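PDB 4CZW: PAN2-PAN3 deadenylation complex catalytic subunit pan2 from Neurospora crassa, which probably shortens the poly(A) tails of messenger RNA as the catalytic exonuclease subunit of the PAN2-PAN3 deadenylation complex, releasing 5'-AMP. Local coordinates for residues A74-P79 with A532-W537; A490-Y495 with W537-L542. All coordinates share one frame; numbering follows the deposited sequence.

Both contacts use helix 529-541 of the exonuclease domain, and their two helix segments overlap at one residue, Trp-537. Their centres lie about 10 Å apart. Contact 1 joins the helix to the zinc loop 74-79 of the ubiquitin-protease-like domain. Contact 2 joins a later part of the helix to strand 490-496 of the exonuclease sheet. Along the chain the order is 74-79, 490-495, 532-537 and 537-542, so the two contacts cross. They also touch: Lys-535 NZ forms a salt bridge of 2.7 Å with Asp-494 OD2. One helix thus packs on its own sheet and also meets the neighbouring domain, consistent with a scaffolding role for the inactive protease-like domain.

Contact 1 (A74-P79 with A532-W537); sequences ACLADP and AYKKLW. With ZN (zinc ion), chain B.
Ala-74 meets Lys-534 through its backbone. Its carbonyl carbon C lies 3.9 Å from CE of the lysine, while its methyl group turns away from the helix. Helix 412-415 is also close here: Ser-412 touches Ala-74 and Val-413 touches Lys-534.

Cys-75 has two tasks. Its SG binds zinc at 2.3 Å. With SG anti to the backbone N (chi1 177°), the thiolate points to the metal. His-70, Cys-80 and Cys-83 complete the site of three cysteines and one histidine. Cys-75 O receives a weak hydrogen bond from Lys-534 NZ at 3.3 Å. Lys-534 NZ has a stronger partner in the carbonyl O of Thr-73, and Lys-530 NZ also bonds to Cys-75 O. Two ammonium groups from one helix therefore gather at carbonyls of the zinc loop.

This is an interdomain contact. The zinc-binding loop between helices 61-71 and 81-94 of the ubiquitin-protease-like domain meets helix 529-541 of the exonuclease domain. Lys-534 bridges them with a chain that is extended through chi3 and bent at its end (chi4 65°).

Leu-76 adds the apolar part. Its CD2 lies 3.7 Å from Lys-534 CD, and the two side chains cross at about a right angle. Arg-416 also touches this leucine.

Within the loop, the backbone N of Ala-77 donates a hydrogen bond to Cys-75 SG at 3.6 Å, with an angle of 156° at the hydrogen. Such a bond would probably help to stabilise the thiolate.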
loop_
_atom_site.group_PDB
_atom_site.type_symbol
_atom_site.label_atom_id
_atom_site.label_comp_id
_atom_site.label_asym_id
_atom_site.label_seq_id
_atom_site.Cartn_x
_atom_site.Cartn_y
_atom_site.Cartn_z
ATOM N N ALA A 74 -9.243 14.201 6.668
ATOM C CA ALA A 74 -9.247 15.299 5.710
ATOM C C ALA A 74 -7.834 15.683 5.287
ATOM O O ALA A 74 -7.622 16.754 4.718
ATOM C CB ALA A 74 -9.965 16.506 6.294
ATOM N N CYS A 75 -6.877 14.801 5.566
ATOM C CA CYS A 75 -5.469 15.045 5.265
ATOM C C CYS A 75 -5.246 15.389 3.796
ATOM O O CYS A 75 -5.544 14.591 2.908
ATOM C CB CYS A 75 -4.626 13.825 5.648
ATOM S SG CYS A 75 -2.866 13.957 5.239
ATOM N N LEU A 76 -4.728 16.589 3.550
ATOM C CA LEU A 76 -4.443 17.041 2.194
ATOM C C LEU A 76 -2.942 17.143 1.954
ATOM O O LEU A 76 -2.496 17.818 1.026
ATOM C CB LEU A 76 -5.111 18.391 1.924
ATOM C CG LEU A 76 -6.639 18.399 1.869
ATOM C CD1 LEU A 76 -7.158 19.804 1.608
ATOM C CD2 LEU A 76 -7.139 17.433 0.807
ATOM N N ALA A 77 -2.168 16.472 2.798
ATOM C CA ALA A 77 -0.719 16.456 2.653
ATOM C C ALA A 77 -0.314 15.664 1.417
ATOM O O ALA A 77 -0.827 14.572 1.173
ATOM C CB ALA A 77 -0.064 15.878 3.897
ATOM N N ASP A 78 0.604 16.222 0.638
ATOM C CA ASP A 78 1.086 15.571 -0.573
ATOM C C ASP A 78 2.505 16.041 -0.878
ATOM O O ASP A 78 2.720 17.223 -1.144
ATOM C CB ASP A 78 0.152 15.862 -1.749
ATOM C CG ASP A 78 0.508 15.066 -2.991
ATOM O OD1 ASP A 78 1.050 13.950 -2.852
ATOM O OD2 ASP A 78 0.236 15.553 -4.108
ATOM N N PRO A 79 3.480 15.117 -0.847
ATOM C CA PRO A 79 3.320 13.674 -0.620
ATOM C C PRO A 79 3.043 13.293 0.835
ATOM O O PRO A 79 3.459 13.991 1.758
ATOM C CB PRO A 79 4.666 13.104 -1.073
ATOM C CG PRO A 79 5.629 14.200 -0.806
ATOM C CD PRO A 79 4.886 15.472 -1.110
ATOM N N ALA A 532 -6.683 15.248 -6.017
ATOM C CA ALA A 532 -7.708 14.780 -6.942
ATOM C C ALA A 532 -8.044 13.316 -6.687
ATOM O O ALA A 532 -9.203 12.913 -6.775
ATOM C CB ALA A 532 -7.257 14.979 -8.376
ATOM N N TYR A 533 -7.021 12.527 -6.373
ATOM C CA TYR A 533 -7.207 11.110 -6.080
ATOM C C TYR A 533 -8.069 10.925 -4.838
ATOM O O TYR A 533 -8.884 10.005 -4.767
ATOM C CB TYR A 533 -5.854 10.417 -5.889
ATOM C CG TYR A 533 -5.949 8.918 -5.696
ATOM C CD1 TYR A 533 -6.158 8.371 -4.434
ATOM C CD2 TYR A 533 -5.823 8.050 -6.772
ATOM C CE1 TYR A 533 -6.247 7.003 -4.254
ATOM C CE2 TYR A 533 -5.909 6.682 -6.601
ATOM C CZ TYR A 533 -6.120 6.165 -5.341
ATOM O OH TYR A 533 -6.206 4.802 -5.167
ATOM N N LYS A 534 -7.876 11.806 -3.860
ATOM C CA LYS A 534 -8.600 11.736 -2.596
ATOM C C LYS A 534 -10.105 11.821 -2.819
ATOM O O LYS A 534 -10.877 11.125 -2.161
ATOM C CB LYS A 534 -8.140 12.852 -1.657
ATOM C CG LYS A 534 -8.677 12.744 -0.241
ATOM C CD LYS A 534 -8.199 13.906 0.613
ATOM C CE LYS A 534 -8.694 13.791 2.045
ATOM N NZ LYS A 534 -8.117 12.606 2.740
ATOM N N LYS A 535 -10.512 12.671 -3.756
ATOM C CA LYS A 535 -11.921 12.823 -4.099
ATOM C C LYS A 535 -12.495 11.519 -4.635
ATOM O O LYS A 535 -13.539 11.053 -4.181
ATOM C CB LYS A 535 -12.108 13.939 -5.130
ATOM C CG LYS A 535 -11.600 15.296 -4.680
ATOM C CD LYS A 535 -11.784 16.336 -5.770
ATOM C CE LYS A 535 -11.241 17.688 -5.342
ATOM N NZ LYS A 535 -11.386 18.707 -6.417
ATOM N N LEU A 536 -11.798 10.931 -5.602
ATOM C CA LEU A 536 -12.238 9.687 -6.220
ATOM C C LEU A 536 -12.247 8.540 -5.216
ATOM O O LEU A 536 -13.145 7.700 -5.230
ATOM C CB LEU A 536 -11.342 9.337 -7.410
ATOM C CG LEU A 536 -11.229 10.408 -8.496
ATOM C CD1 LEU A 536 -10.370 9.918 -9.651
ATOM C CD2 LEU A 536 -12.609 10.821 -8.984
ATOM N N TRP A 537 -11.245 8.516 -4.340
ATOM C CA TRP A 537 -11.134 7.469 -3.329
ATOM C C TRP A 537 -12.290 7.536 -2.338
ATOM O O TRP A 537 -12.817 6.507 -1.917
ATOM C CB TRP A 537 -9.798 7.575 -2.589
ATOM C CG TRP A 537 -9.587 6.481 -1.587
ATOM C CD1 TRP A 537 -9.204 5.197 -1.844
ATOM C CD2 TRP A 537 -9.746 6.574 -0.165
ATOM N NE1 TRP A 537 -9.117 4.484 -0.673
ATOM C CE2 TRP A 537 -9.445 5.306 0.372
ATOM C CE3 TRP A 537 -10.115 7.605 0.706
ATOM C CZ2 TRP A 537 -9.499 5.043 1.739
ATOM C CZ3 TRP A 537 -10.169 7.341 2.062
ATOM C CH2 TRP A 537 -9.863 6.069 2.566
HETATM ZN ZN ZN B . -2.052 11.767 5.129
#

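Contact 2 (A490-Y495 with W537-L542); sequences AFIDDY and WVLVNL
The Phe-491 ring receives Leu-539 at its edge. Leu-539 CD1 lies near the ring plane, 4.3 Å from Phe-491 CE2, so the methyl group does not sit over a face. Val-479, Arg-481 and Leu-429 also touch this phenylalanine.

The Trp-537 indole lies on another side of the helix and does not touch 490-495. Asn-541 ND2 lies over the centre of one face, 3.2 Å above the ring plane. The same ND2 donates to Trp-537 O at 2.9 Å. It reaches this oxygen from above the carbonyl plane, 36° out of it. The backbone N of Asn-541 reaches Trp-537 O from the opposite face at 3.2 Å. Two donors from one residue thus grip one carbonyl. Tyr-87 of helix 81-94 and Trp-405 of helix 404-407 touch the indole and cover this side of the helix.

Strand 490-496 belongs to the mixed sheet of the exonuclease domain, a member of the RNase H clan, and helix 529-541 packs against it. The strand has a classic beta bulge, where Phe-491 and Ile-492 both face Val-479 of strand 471-481. In both residues the bond from CA to CB points toward the helix. Between the two segments only apolar groups meet, and all three touching residues are buried.

Ile-492 meets Leu-539 tip to tip. Ile-492 CD1 lies 4.1 Å from Leu-539 CD1. The isoleucine chain is extended at chi2 (180°), which carries CD1 out toward the helix. A single leucine methyl therefore touches both strand residues. Leu-414 of helix 412-415 also packs on Leu-539. The side chain of Ile-492 is about 11 Å from that of Asp-445, which probably binds a catalytic metal ion.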
loop_
_atom_site.group_PDB
_atom_site.type_symbol
_atom_site.label_atom_id
_atom_site.label_comp_id
_atom_site.label_asym_id
_atom_site.label_seq_id
_atom_site.Cartn_x
_atom_site.Cartn_y
_atom_site.Cartn_z
ATOM N N ALA A 490 -20.973 18.800 -14.319
ATOM C CA ALA A 490 -19.779 18.323 -13.633
ATOM C C ALA A 490 -19.620 18.972 -12.263
ATOM O O ALA A 490 -19.880 20.164 -12.096
ATOM C CB ALA A 490 -18.546 18.580 -14.484
ATOM N N PHE A 491 -19.196 18.180 -11.283
ATOM C CA PHE A 491 -18.896 18.706 -9.956
ATOM C C PHE A 491 -17.415 18.515 -9.643
ATOM O O PHE A 491 -16.910 19.021 -8.641
ATOM C CB PHE A 491 -19.772 18.041 -8.889
ATOM C CG PHE A 491 -19.582 16.553 -8.773
ATOM C CD1 PHE A 491 -20.292 15.683 -9.583
ATOM C CD2 PHE A 491 -18.709 16.026 -7.836
ATOM C CE1 PHE A 491 -20.124 14.315 -9.469
ATOM C CE2 PHE A 491 -18.537 14.662 -7.717
ATOM C CZ PHE A 491 -19.246 13.806 -8.533
ATOM N N ILE A 492 -16.728 17.780 -10.511
ATOM C CA ILE A 492 -15.279 17.640 -10.435
ATOM C C ILE A 492 -14.668 17.773 -11.824
ATOM O O ILE A 492 -15.032 17.041 -12.742
ATOM C CB ILE A 492 -14.851 16.286 -9.834
ATOM C CG1 ILE A 492 -15.277 16.182 -8.369
ATOM C CG2 ILE A 492 -13.344 16.111 -9.941
ATOM C CD1 ILE A 492 -14.894 14.870 -7.719
ATOM N N ASP A 493 -13.747 18.718 -11.975
ATOM C CA ASP A 493 -12.999 18.868 -13.217
ATOM C C ASP A 493 -11.581 19.320 -12.896
ATOM O O ASP A 493 -11.186 20.443 -13.210
ATOM C CB ASP A 493 -13.685 19.859 -14.159
ATOM C CG ASP A 493 -13.070 19.866 -15.547
ATOM O OD1 ASP A 493 -12.523 18.822 -15.963
ATOM O OD2 ASP A 493 -13.135 20.914 -16.223
ATOM N N ASP A 494 -10.822 18.434 -12.263
ATOM C CA ASP A 494 -9.486 18.767 -11.788
ATOM C C ASP A 494 -8.406 18.501 -12.828
ATOM O O ASP A 494 -8.369 17.438 -13.447
ATOM C CB ASP A 494 -9.167 17.983 -10.514
ATOM C CG ASP A 494 -10.106 18.316 -9.373
ATOM O OD1 ASP A 494 -10.661 19.434 -9.366
ATOM O OD2 ASP A 494 -10.284 17.460 -8.482
ATOM N N TYR A 495 -7.531 19.482 -13.014
ATOM C CA TYR A 495 -6.313 19.291 -13.787
ATOM C C TYR A 495 -5.176 19.005 -12.814
ATOM O O TYR A 495 -5.146 19.549 -11.709
ATOM C CB TYR A 495 -6.008 20.517 -14.648
ATOM C CG TYR A 495 -6.895 20.651 -15.867
ATOM C CD1 TYR A 495 -8.255 20.906 -15.739
ATOM C CD2 TYR A 495 -6.370 20.531 -17.147
ATOM C CE1 TYR A 495 -9.066 21.035 -16.850
ATOM C CE2 TYR A 495 -7.175 20.658 -18.265
ATOM C CZ TYR A 495 -8.521 20.910 -18.109
ATOM O OH TYR A 495 -9.327 21.036 -19.217
ATOM N N TRP A 537 -11.245 8.516 -4.340
ATOM C CA TRP A 537 -11.134 7.469 -3.329
ATOM C C TRP A 537 -12.290 7.536 -2.338
ATOM O O TRP A 537 -12.817 6.507 -1.917
ATOM C CB TRP A 537 -9.798 7.575 -2.589
ATOM C CG TRP A 537 -9.587 6.481 -1.587
ATOM C CD1 TRP A 537 -9.204 5.197 -1.844
ATOM C CD2 TRP A 537 -9.746 6.574 -0.165
ATOM N NE1 TRP A 537 -9.117 4.484 -0.673
ATOM C CE2 TRP A 537 -9.445 5.306 0.372
ATOM C CE3 TRP A 537 -10.115 7.605 0.706
ATOM C CZ2 TRP A 537 -9.499 5.043 1.739
ATOM C CZ3 TRP A 537 -10.169 7.341 2.062
ATOM C CH2 TRP A 537 -9.863 6.069 2.566
ATOM N N VAL A 538 -12.675 8.753 -1.964
ATOM C CA VAL A 538 -13.805 8.959 -1.066
ATOM C C VAL A 538 -15.101 8.494 -1.725
ATOM O O VAL A 538 -15.911 7.803 -1.104
ATOM C CB VAL A 538 -13.935 10.442 -0.649
ATOM C CG1 VAL A 538 -15.296 10.712 -0.026
ATOM C CG2 VAL A 538 -12.823 10.821 0.315
ATOM N N LEU A 539 -15.278 8.860 -2.990
ATOM C CA LEU A 539 -16.478 8.502 -3.742
ATOM C C LEU A 539 -16.648 6.989 -3.865
ATOM O O LEU A 539 -17.771 6.485 -3.870
ATOM C CB LEU A 539 -16.442 9.141 -5.133
ATOM C CG LEU A 539 -16.592 10.662 -5.173
ATOM C CD1 LEU A 539 -16.354 11.193 -6.577
ATOM C CD2 LEU A 539 -17.965 11.078 -4.664
ATOM N N VAL A 540 -15.534 6.271 -3.961
ATOM C CA VAL A 540 -15.573 4.813 -4.019
ATOM C C VAL A 540 -16.060 4.232 -2.695
ATOM O O VAL A 540 -16.937 3.368 -2.672
ATOM C CB VAL A 540 -14.190 4.220 -4.358
ATOM C CG1 VAL A 540 -14.204 2.706 -4.208
ATOM C CG2 VAL A 540 -13.776 4.613 -5.765
ATOM N N ASN A 541 -15.496 4.721 -1.595
ATOM C CA ASN A 541 -15.849 4.224 -0.268
ATOM C C ASN A 541 -17.210 4.717 0.216
ATOM O O ASN A 541 -17.754 4.192 1.187
ATOM C CB ASN A 541 -14.770 4.606 0.745
ATOM C CG ASN A 541 -13.514 3.770 0.599
ATOM O OD1 ASN A 541 -13.467 2.619 1.031
ATOM N ND2 ASN A 541 -12.486 4.347 -0.013
ATOM N N LEU A 542 -17.757 5.724 -0.455
ATOM C CA LEU A 542 -19.108 6.181 -0.153
ATOM C C LEU A 542 -20.131 5.237 -0.775
ATOM O O LEU A 542 -21.304 5.240 -0.401
ATOM C CB LEU A 542 -19.327 7.613 -0.649
ATOM C CG LEU A 542 -18.710 8.727 0.199
ATOM C CD1 LEU A 542 -18.974 10.090 -0.422
ATOM C CD2 LEU A 542 -19.242 8.675 1.621
#